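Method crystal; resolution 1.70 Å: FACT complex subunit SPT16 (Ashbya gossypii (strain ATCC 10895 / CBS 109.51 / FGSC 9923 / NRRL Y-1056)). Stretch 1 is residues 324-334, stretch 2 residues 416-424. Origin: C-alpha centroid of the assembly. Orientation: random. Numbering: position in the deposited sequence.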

# COMPACT_ATOMS: atom_id res chain seq x y z
N LEU A 324 10.52 9.19 19.98
CA LEU A 324 10.15 7.79 19.79
C LEU A 324 10.23 7.39 18.32
O LEU A 324 10.75 6.32 17.98
CB LEU A 324 8.75 7.54 20.34
CG LEU A 324 8.15 6.16 20.03
CD1 LEU A 324 9.00 5.10 20.74
CD2 LEU A 324 6.71 6.08 20.50
N GLN A 325 9.70 8.23 17.43
CA GLN A 325 9.80 7.93 16.01
C GLN A 325 11.25 7.82 15.58
O GLN A 325 11.63 6.91 14.84
CB GLN A 325 9.08 9.00 15.17
CG GLN A 325 8.94 8.54 13.71
CD GLN A 325 8.71 9.67 12.72
OE1 GLN A 325 9.42 10.69 12.74
NE2 GLN A 325 7.74 9.49 11.83
N GLU A 326 12.09 8.74 16.07
CA GLU A 326 13.51 8.69 15.76
C GLU A 326 14.14 7.39 16.24
O GLU A 326 14.94 6.78 15.53
CB GLU A 326 14.21 9.91 16.37
CG GLU A 326 15.72 9.91 16.21
CD GLU A 326 16.16 10.10 14.77
OE1 GLU A 326 15.44 10.78 14.00
OE2 GLU A 326 17.23 9.57 14.40
N GLU A 327 13.79 6.96 17.46
CA GLU A 327 14.29 5.68 17.97
C GLU A 327 13.89 4.53 17.05
O GLU A 327 14.70 3.65 16.76
CB GLU A 327 13.76 5.46 19.39
CG GLU A 327 13.85 4.02 19.93
CD GLU A 327 15.26 3.54 20.23
OE1 GLU A 327 16.21 4.33 20.12
OE2 GLU A 327 15.43 2.35 20.59
N ILE A 328 12.65 4.53 16.58
CA ILE A 328 12.21 3.48 15.66
C ILE A 328 12.97 3.56 14.35
O ILE A 328 13.55 2.58 13.88
CB ILE A 328 10.69 3.57 15.44
CG1 ILE A 328 9.96 3.27 16.74
CG2 ILE A 328 10.21 2.58 14.39
CD1 ILE A 328 8.51 3.62 16.65
N ILE A 329 13.01 4.75 13.74
CA ILE A 329 13.55 4.87 12.39
C ILE A 329 15.04 4.62 12.37
O ILE A 329 15.55 3.87 11.52
CB ILE A 329 13.20 6.25 11.79
CG1 ILE A 329 11.70 6.34 11.50
CG2 ILE A 329 14.07 6.50 10.54
CD1 ILE A 329 11.19 7.72 11.07
N ASN A 330 15.78 5.22 13.29
CA ASN A 330 17.23 5.20 13.18
C ASN A 330 17.91 4.23 14.14
O ASN A 330 19.13 4.05 14.06
CB ASN A 330 17.76 6.64 13.33
CG ASN A 330 17.53 7.46 12.05
OD1 ASN A 330 17.90 7.02 10.96
ND2 ASN A 330 16.89 8.62 12.17
N ASN A 331 17.15 3.55 15.00
CA ASN A 331 17.73 2.52 15.83
C ASN A 331 17.12 1.14 15.64
O ASN A 331 17.86 0.17 15.57
CB ASN A 331 17.62 2.92 17.30
CG ASN A 331 18.51 2.09 18.18
OD1 ASN A 331 19.65 1.80 17.82
ND2 ASN A 331 17.99 1.68 19.33
N LEU A 332 15.80 1.02 15.55
CA LEU A 332 15.18 -0.31 15.55
C LEU A 332 14.95 -0.87 14.15
O LEU A 332 14.87 -2.09 14.00
CB LEU A 332 13.84 -0.25 16.30
CG LEU A 332 13.98 0.16 17.76
CD1 LEU A 332 12.63 0.45 18.37
CD2 LEU A 332 14.70 -0.94 18.54
N LEU A 333 14.83 -0.02 13.14
CA LEU A 333 14.56 -0.47 11.78
C LEU A 333 15.86 -1.01 11.17
O LEU A 333 16.62 -0.28 10.54
CB LEU A 333 14.00 0.67 10.95
CG LEU A 333 12.58 0.65 10.45
CD1 LEU A 333 12.44 1.70 9.38
CD2 LEU A 333 12.18 -0.75 9.95
N ARG A 334 16.12 -2.30 11.37
CA ARG A 334 17.39 -2.90 10.98
C ARG A 334 17.15 -4.16 10.16
O ARG A 334 16.19 -4.90 10.41
CB ARG A 334 18.22 -3.23 12.21
CG ARG A 334 18.42 -2.04 13.12
N GLN A 416 -0.38 11.73 16.88
CA GLN A 416 -0.11 10.77 15.83
C GLN A 416 0.93 11.33 14.88
O GLN A 416 0.84 12.49 14.46
CB GLN A 416 -1.39 10.40 15.08
CG GLN A 416 -1.18 9.35 14.03
CD GLN A 416 -2.48 8.80 13.52
OE1 GLN A 416 -3.34 9.55 13.00
NE2 GLN A 416 -2.68 7.50 13.71
N LEU A 417 1.90 10.50 14.51
CA LEU A 417 2.95 10.90 13.59
C LEU A 417 3.23 9.73 12.67
O LEU A 417 3.38 8.61 13.15
CB LEU A 417 4.22 11.26 14.37
CG LEU A 417 5.39 11.87 13.61
CD1 LEU A 417 5.00 13.27 13.10
CD2 LEU A 417 6.62 11.94 14.51
N ALA A 418 3.32 9.98 11.36
CA ALA A 418 3.67 8.92 10.42
C ALA A 418 4.57 9.47 9.33
O ALA A 418 4.42 10.60 8.89
CB ALA A 418 2.42 8.26 9.80
N ASP A 419 5.51 8.63 8.87
CA ASP A 419 6.37 8.96 7.75
C ASP A 419 6.65 7.71 6.94
O ASP A 419 6.58 6.59 7.45
CB ASP A 419 7.70 9.60 8.21
CG ASP A 419 7.54 11.06 8.57
OD1 ASP A 419 7.34 11.87 7.65
OD2 ASP A 419 7.58 11.40 9.77
N THR A 420 6.98 7.92 5.67
CA THR A 420 7.36 6.83 4.78
C THR A 420 8.88 6.66 4.81
O THR A 420 9.62 7.63 4.65
CB THR A 420 6.86 7.13 3.37
OG1 THR A 420 5.43 7.31 3.45
CG2 THR A 420 7.19 6.01 2.40
N VAL A 421 9.33 5.43 5.06
CA VAL A 421 10.75 5.16 5.28
C VAL A 421 11.19 4.03 4.35
O VAL A 421 10.59 2.95 4.35
CB VAL A 421 11.04 4.77 6.74
CG1 VAL A 421 12.55 4.50 6.93
CG2 VAL A 421 10.54 5.85 7.72
N GLN A 422 12.25 4.28 3.60
CA GLN A 422 12.81 3.33 2.65
C GLN A 422 14.10 2.76 3.22
O GLN A 422 14.99 3.52 3.60
CB GLN A 422 13.10 4.02 1.32
CG GLN A 422 13.82 3.15 0.33
CD GLN A 422 12.92 2.07 -0.25
OE1 GLN A 422 11.83 2.36 -0.76
NE2 GLN A 422 13.36 0.82 -0.16
N LEU A 423 14.21 1.43 3.27
CA LEU A 423 15.50 0.82 3.59
C LEU A 423 16.37 0.84 2.35
O LEU A 423 15.98 0.28 1.32
CB LEU A 423 15.32 -0.62 4.07
CG LEU A 423 15.08 -0.90 5.56
CD1 LEU A 423 16.28 -0.45 6.42
CD2 LEU A 423 13.82 -0.21 5.99
N THR A 424 17.54 1.46 2.45
CA THR A 424 18.54 1.44 1.39
C THR A 424 19.85 0.85 1.91
O THR A 424 20.01 0.58 3.10
CB THR A 424 18.81 2.85 0.84
OG1 THR A 424 19.61 3.57 1.78
CG2 THR A 424 17.50 3.59 0.65
O HOH W 1 6.10 7.63 12.60

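Helix 324-332 lies over strand 416-424 with the two segments of one chain running in nearly the same direction, 24° between their N-to-C axes and 10.2 Å apart at closest approach. The register follows the helical repeat: Gln325 sits over Leu417, Ile329 over Val421, and Leu333, just past the helix, over Leu423. Four-residue steps bring one side of the helix back to the strand, while strand alternation turns Leu417, Asp419, Val421 and Leu423 toward it and Ala418, Thr420 and Gln422 away. The contact is modest, burying 342 Å² summed over both sides.

Its polar end is built on Gln325. The CA-to-CB bond points toward the strand, and chi1 and chi2, both t (-169° and -159°), extend the chain so that the amide reaches the strand. There Gln325 NE2 donates to Asp419 OD2 at 2.8 Å with a nearly straight N-H...O angle of 168°. Asp419, m (chi1 -79°), sets OD2 rather than OD1 next to Gln325, and its carboxylate is also hydrogen-bonded elsewhere in the structure. The amide has two hydrogens, and Gln325 NE2 also donates to water 1 at 2.6 Å; this water in turn donates to Leu417 O at 2.9 Å, linking the side chain to the strand backbone. Gln325 OE1, satisfied elsewhere, lies 3.5 Å from Leu417 CD2, a van der Waals contact with the leucine, whose t, p rotamer places this methyl beside the amide.

Beyond this point the contact becomes apolar. The CA-to-CB bond of Ile329 points sideways, but its m, t conformation (-70°, 172°) carries the end of the side chain nearer the strand, and CD1 meets CG2 of Val421 at 3.9 Å. Val421, with chi1 at 180° (t), meets both Ile329 and Leu333: CG2 is closest to Ile329, and CG1 lies 3.7 Å from Leu333 CD1. That same Leu333 CD1 is 4.1 Å from CD2 of Leu423, so one methyl touches two strand residues. Leu423, m, m (-88°, -63°), brings CD2 rather than CD1 nearer to that methyl. These pairs are held by dispersion and by the exclusion of water from buried side chains.

The helix ends through a wider pi-type turn at 328-332: Leu332 N bonds to Glu327 O at 3.1 Å, and Leu333 N to Ile328 O at 3.0 Å. Leu333 then leaves helical geometry (phi/psi -77°/89°), yet its CA-to-CB bond still points toward the strand. Its chi1 of -113° falls between wells, an uncommon torsion, while chi2 is t (-165°); in this conformation CD1 reaches both Val421 and Leu423.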